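Local coordinates for CBS domain protein (Streptococcus pneumoniae serotype 4, PDB 7LZG) that is of uncharacterised function but carries a pair of CBS domains, a module that in many relatives senses adenosine nucleotides, at residues Q16-V29 / F127-A139. Numbering follows the deposited sequence.
Sequences QEETFLTPAKNLAV and FQGIITRKSILKA. With PO4 (phosphate ion), chain D; PO4 (phosphate ion), chain C.
In this CBS-domain pair, the short strand 21-23 from the N-terminal part of the chain adds an antiparallel edge to strand 127-132 of the second CBS repeat. Thr-22 and Ile-130 form the hydrogen-bonded pair. Thr-22 N donates to Ile-130 O at 3.2 Å, nearly straight at 168°, and Ile-130 N returns a bond to Thr-22 O at 3.1 Å. Pro-23 and Gly-129 make the next, non-hydrogen-bonded pair, their CA atoms 4.2 Å apart. Gly-129 and Gln-128 form a classic beta bulge opposite Val-120 of strand 117-121.

Beyond the strand, Leu-27 CD1 meets the ring edge of Phe-127 at CZ and lies 3.5 Å from Ile-130 CG1. The Ile-130 CG1 branch sits between backbone N and carbonyl carbon (chi1 53°), which brings it to Leu-27.

At the other end, Phe-20 wedges between strand 127-132 and helix 133-139. Thr-132 is the N-cap of this helix, and its carbonyl O accepts from Ile-136 N. Ile-131 CD1 and Ala-139 CB both lie at the ring edge of Phe-20, while Phe-20 CB packs on Ile-136 CG1 at 3.7 Å.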
loop_
_atom_site.group_PDB
_atom_site.type_symbol
_atom_site.label_atom_id
_atom_site.label_comp_id
_atom_site.label_asym_id
_atom_site.label_seq_id
_atom_site.Cartn_x
_atom_site.Cartn_y
_atom_site.Cartn_z
ATOM N N GLN B 16 -13.779 15.474 4.220
ATOM C CA GLN B 16 -13.286 14.624 3.142
ATOM C C GLN B 16 -13.814 13.197 3.253
ATOM O O GLN B 16 -13.209 12.275 2.700
ATOM C CB GLN B 16 -11.757 14.619 3.123
ATOM C CG GLN B 16 -11.132 15.981 2.879
ATOM C CD GLN B 16 -11.314 16.460 1.453
ATOM O OE1 GLN B 16 -10.985 15.751 0.501
ATOM N NE2 GLN B 16 -11.840 17.669 1.296
ATOM N N GLU B 17 -14.935 13.003 3.954
ATOM C CA GLU B 17 -15.458 11.659 4.183
ATOM C C GLU B 17 -15.710 10.923 2.873
ATOM O O GLU B 17 -15.459 9.716 2.773
ATOM C CB GLU B 17 -16.742 11.733 5.010
ATOM C CG GLU B 17 -16.529 12.111 6.468
ATOM C CD GLU B 17 -16.420 10.899 7.372
ATOM O OE1 GLU B 17 -16.636 9.772 6.883
ATOM O OE2 GLU B 17 -16.125 11.075 8.573
ATOM N N GLU B 18 -16.192 11.631 1.856
ATOM C CA GLU B 18 -16.496 11.025 0.566
ATOM C C GLU B 18 -15.255 10.757 -0.276
ATOM O O GLU B 18 -15.385 10.441 -1.463
ATOM C CB GLU B 18 -17.472 11.915 -0.208
ATOM C CG GLU B 18 -18.827 12.064 0.466
ATOM C CD GLU B 18 -19.664 13.173 -0.140
ATOM O OE1 GLU B 18 -19.077 14.113 -0.718
ATOM O OE2 GLU B 18 -20.906 13.104 -0.041
ATOM N N THR B 19 -14.061 10.874 0.304
ATOM C CA THR B 19 -12.814 10.590 -0.394
ATOM C C THR B 19 -12.067 9.412 0.210
ATOM O O THR B 19 -11.748 8.453 -0.505
ATOM C CB THR B 19 -11.911 11.834 -0.397
ATOM O OG1 THR B 19 -12.536 12.880 -1.152
ATOM C CG2 THR B 19 -10.556 11.510 -1.012
ATOM N N PHE B 20 -11.778 9.451 1.514
ATOM C CA PHE B 20 -11.051 8.353 2.138
ATOM C C PHE B 20 -11.946 7.169 2.474
ATOM O O PHE B 20 -11.437 6.054 2.634
ATOM C CB PHE B 20 -10.319 8.836 3.396
ATOM C CG PHE B 20 -11.206 9.500 4.419
ATOM C CD1 PHE B 20 -11.996 8.746 5.275
ATOM C CD2 PHE B 20 -11.215 10.878 4.553
ATOM C CE1 PHE B 20 -12.798 9.355 6.221
ATOM C CE2 PHE B 20 -12.015 11.492 5.501
ATOM C CZ PHE B 20 -12.806 10.729 6.336
ATOM N N LEU B 21 -13.255 7.379 2.584
ATOM C CA LEU B 21 -14.201 6.311 2.885
ATOM C C LEU B 21 -14.866 5.874 1.586
ATOM O O LEU B 21 -15.684 6.607 1.022
ATOM C CB LEU B 21 -15.240 6.767 3.905
ATOM C CG LEU B 21 -16.295 5.729 4.288
ATOM C CD1 LEU B 21 -15.638 4.505 4.898
ATOM C CD2 LEU B 21 -17.312 6.328 5.246
ATOM N N THR B 22 -14.513 4.680 1.114
ATOM C CA THR B 22 -15.116 4.119 -0.084
ATOM C C THR B 22 -16.151 3.085 0.322
ATOM O O THR B 22 -15.815 2.156 1.072
ATOM C CB THR B 22 -14.054 3.484 -0.973
ATOM O OG1 THR B 22 -13.025 4.445 -1.247
ATOM C CG2 THR B 22 -14.663 3.025 -2.285
ATOM N N PRO B 23 -17.403 3.199 -0.118
ATOM C CA PRO B 23 -18.421 2.234 0.307
ATOM C C PRO B 23 -18.222 0.884 -0.361
ATOM O O PRO B 23 -17.585 0.761 -1.409
ATOM C CB PRO B 23 -19.734 2.887 -0.135
ATOM C CG PRO B 23 -19.346 3.710 -1.314
ATOM C CD PRO B 23 -17.960 4.228 -1.014
ATOM N N ALA B 24 -18.787 -0.148 0.275
ATOM C CA ALA B 24 -18.679 -1.501 -0.265
ATOM C C ALA B 24 -19.321 -1.610 -1.640
ATOM O O ALA B 24 -18.954 -2.490 -2.428
ATOM C CB ALA B 24 -19.317 -2.505 0.694
ATOM N N LYS B 25 -20.278 -0.731 -1.944
ATOM C CA LYS B 25 -20.934 -0.743 -3.245
ATOM C C LYS B 25 -19.965 -0.454 -4.385
ATOM O O LYS B 25 -20.224 -0.865 -5.521
ATOM C CB LYS B 25 -22.073 0.279 -3.252
ATOM C CG LYS B 25 -22.688 0.524 -1.879
ATOM C CD LYS B 25 -23.684 1.675 -1.912
ATOM C CE LYS B 25 -24.162 2.044 -0.515
ATOM N NZ LYS B 25 -25.138 3.171 -0.539
ATOM N N ASN B 26 -18.859 0.241 -4.109
ATOM C CA ASN B 26 -17.868 0.594 -5.118
ATOM C C ASN B 26 -16.575 -0.203 -4.957
ATOM O O ASN B 26 -15.500 0.265 -5.338
ATOM C CB ASN B 26 -17.569 2.093 -5.074
ATOM C CG ASN B 26 -18.775 2.939 -5.421
ATOM O OD1 ASN B 26 -19.211 3.774 -4.628
ATOM N ND2 ASN B 26 -19.320 2.731 -6.614
ATOM N N LEU B 27 -16.666 -1.406 -4.397
ATOM C CA LEU B 27 -15.504 -2.244 -4.147
ATOM C C LEU B 27 -15.713 -3.625 -4.746
ATOM O O LEU B 27 -16.845 -4.097 -4.884
ATOM C CB LEU B 27 -15.224 -2.391 -2.648
ATOM C CG LEU B 27 -14.673 -1.184 -1.897
ATOM C CD1 LEU B 27 -14.859 -1.392 -0.409
ATOM C CD2 LEU B 27 -13.207 -0.979 -2.234
ATOM N N ALA B 28 -14.606 -4.271 -5.094
ATOM C CA ALA B 28 -14.617 -5.677 -5.470
ATOM C C ALA B 28 -14.284 -6.505 -4.236
ATOM O O ALA B 28 -13.204 -6.351 -3.654
ATOM C CB ALA B 28 -13.622 -5.951 -6.597
ATOM N N VAL B 29 -15.214 -7.363 -3.824
ATOM C CA VAL B 29 -15.016 -8.239 -2.678
ATOM C C VAL B 29 -15.021 -9.684 -3.166
ATOM O O VAL B 29 -15.380 -9.979 -4.305
ATOM C CB VAL B 29 -16.077 -8.023 -1.580
ATOM C CG1 VAL B 29 -16.195 -6.546 -1.237
ATOM C CG2 VAL B 29 -17.418 -8.586 -2.014
ATOM N N PHE B 127 -20.089 -5.947 6.095
ATOM C CA PHE B 127 -19.031 -5.107 5.553
ATOM C C PHE B 127 -19.631 -3.940 4.776
ATOM O O PHE B 127 -20.472 -4.137 3.893
ATOM C CB PHE B 127 -18.111 -5.935 4.656
ATOM C CG PHE B 127 -17.127 -5.118 3.879
ATOM C CD1 PHE B 127 -16.021 -4.570 4.501
ATOM C CD2 PHE B 127 -17.306 -4.904 2.523
ATOM C CE1 PHE B 127 -15.113 -3.818 3.786
ATOM C CE2 PHE B 127 -16.401 -4.154 1.803
ATOM C CZ PHE B 127 -15.305 -3.608 2.436
ATOM N N GLN B 128 -19.190 -2.723 5.101
ATOM C CA GLN B 128 -19.744 -1.508 4.516
ATOM C C GLN B 128 -18.753 -0.700 3.693
ATOM O O GLN B 128 -19.172 -0.034 2.741
ATOM C CB GLN B 128 -20.325 -0.603 5.616
ATOM C CG GLN B 128 -21.559 -1.167 6.311
ATOM C CD GLN B 128 -22.788 -1.170 5.417
ATOM O OE1 GLN B 128 -22.949 -2.041 4.561
ATOM N NE2 GLN B 128 -23.663 -0.190 5.613
ATOM N N GLY B 129 -17.468 -0.723 4.026
ATOM C CA GLY B 129 -16.497 0.045 3.265
ATOM C C GLY B 129 -15.117 -0.070 3.872
ATOM O O GLY B 129 -14.910 -0.739 4.890
ATOM N N ILE B 130 -14.162 0.604 3.226
ATOM C CA ILE B 130 -12.764 0.570 3.640
ATOM C C ILE B 130 -12.180 1.976 3.613
ATOM O O ILE B 130 -12.653 2.858 2.890
ATOM C CB ILE B 130 -11.916 -0.374 2.755
ATOM C CG1 ILE B 130 -12.089 -0.040 1.271
ATOM C CG2 ILE B 130 -12.272 -1.824 3.024
ATOM C CD1 ILE B 130 -11.000 0.840 0.688
ATOM N N ILE B 131 -11.133 2.173 4.412
ATOM C CA ILE B 131 -10.328 3.388 4.407
ATOM C C ILE B 131 -8.867 2.974 4.311
ATOM O O ILE B 131 -8.391 2.179 5.127
ATOM C CB ILE B 131 -10.562 4.244 5.665
ATOM C CG1 ILE B 131 -12.046 4.582 5.817
ATOM C CG2 ILE B 131 -9.729 5.514 5.605
ATOM C CD1 ILE B 131 -12.375 5.312 7.099
ATOM N N THR B 132 -8.162 3.502 3.315
ATOM C CA THR B 132 -6.777 3.134 3.069
ATOM C C THR B 132 -5.868 4.342 3.250
ATOM O O THR B 132 -6.316 5.492 3.235
ATOM C CB THR B 132 -6.597 2.559 1.656
ATOM O OG1 THR B 132 -6.980 3.539 0.684
ATOM C CG2 THR B 132 -7.455 1.319 1.478
ATOM N N ARG B 133 -4.574 4.065 3.434
ATOM C CA ARG B 133 -3.592 5.145 3.462
ATOM C C ARG B 133 -3.598 5.914 2.149
ATOM O O ARG B 133 -3.465 7.144 2.137
ATOM C CB ARG B 133 -2.195 4.590 3.737
ATOM C CG ARG B 133 -2.042 3.820 5.034
ATOM C CD ARG B 133 -0.573 3.761 5.423
ATOM N NE ARG B 133 -0.306 2.845 6.526
ATOM C CZ ARG B 133 0.494 1.791 6.447
ATOM N NH1 ARG B 133 1.125 1.485 5.326
ATOM N NH2 ARG B 133 0.675 1.032 7.523
ATOM N N LYS B 134 -3.742 5.199 1.031
ATOM C CA LYS B 134 -3.850 5.850 -0.269
ATOM C C LYS B 134 -5.040 6.798 -0.311
ATOM O O LYS B 134 -4.944 7.905 -0.853
ATOM C CB LYS B 134 -3.966 4.790 -1.364
ATOM C CG LYS B 134 -4.259 5.330 -2.752
ATOM C CD LYS B 134 -4.716 4.210 -3.676
ATOM C CE LYS B 134 -4.993 4.721 -5.080
ATOM N NZ LYS B 134 -3.751 5.177 -5.764
ATOM N N SER B 135 -6.168 6.385 0.269
ATOM C CA SER B 135 -7.373 7.205 0.207
ATOM C C SER B 135 -7.254 8.440 1.091
ATOM O O SER B 135 -7.777 9.508 0.751
ATOM C CB SER B 135 -8.588 6.369 0.601
ATOM O OG SER B 135 -8.432 5.811 1.892
ATOM N N ILE B 136 -6.573 8.316 2.231
ATOM C CA ILE B 136 -6.378 9.470 3.101
ATOM C C ILE B 136 -5.401 10.453 2.471
ATOM O O ILE B 136 -5.584 11.675 2.562
ATOM C CB ILE B 136 -5.918 9.014 4.499
ATOM C CG1 ILE B 136 -7.134 8.675 5.361
ATOM C CG2 ILE B 136 -5.052 10.072 5.170
ATOM C CD1 ILE B 136 -6.832 8.541 6.832
ATOM N N LEU B 137 -4.359 9.943 1.813
ATOM C CA LEU B 137 -3.444 10.829 1.101
ATOM C C LEU B 137 -4.161 11.602 0.005
ATOM O O LEU B 137 -3.802 12.751 -0.276
ATOM C CB LEU B 137 -2.278 10.035 0.518
ATOM C CG LEU B 137 -1.064 9.938 1.440
ATOM C CD1 LEU B 137 0.125 9.422 0.674
ATOM C CD2 LEU B 137 -0.752 11.291 2.046
ATOM N N LYS B 138 -5.174 10.998 -0.620
ATOM C CA LYS B 138 -5.992 11.743 -1.570
ATOM C C LYS B 138 -6.729 12.881 -0.878
ATOM O O LYS B 138 -6.919 13.954 -1.462
ATOM C CB LYS B 138 -6.982 10.811 -2.269
ATOM C CG LYS B 138 -6.392 10.011 -3.417
ATOM C CD LYS B 138 -7.487 9.381 -4.265
ATOM C CE LYS B 138 -6.911 8.675 -5.482
ATOM N NZ LYS B 138 -7.979 8.130 -6.365
ATOM N N ALA B 139 -7.142 12.667 0.374
ATOM C CA ALA B 139 -7.867 13.700 1.103
ATOM C C ALA B 139 -6.965 14.887 1.411
ATOM O O ALA B 139 -7.346 16.041 1.184
ATOM C CB ALA B 139 -8.458 13.121 2.388
HETATM P P PO4 D . 3.077 -1.936 6.989
HETATM O O1 PO4 D . 1.840 -1.958 6.122
HETATM O O2 PO4 D . 3.576 -3.347 7.184
HETATM O O3 PO4 D . 2.745 -1.330 8.333
HETATM O O4 PO4 D . 4.147 -1.110 6.315
HETATM P P PO4 C . -1.369 1.954 -4.779
HETATM O O1 PO4 C . -2.099 0.971 -3.893
HETATM O O2 PO4 C . -2.279 2.401 -5.897
HETATM O O3 PO4 C . -0.955 3.155 -3.965
HETATM O O4 PO4 C . -0.138 1.297 -5.361
#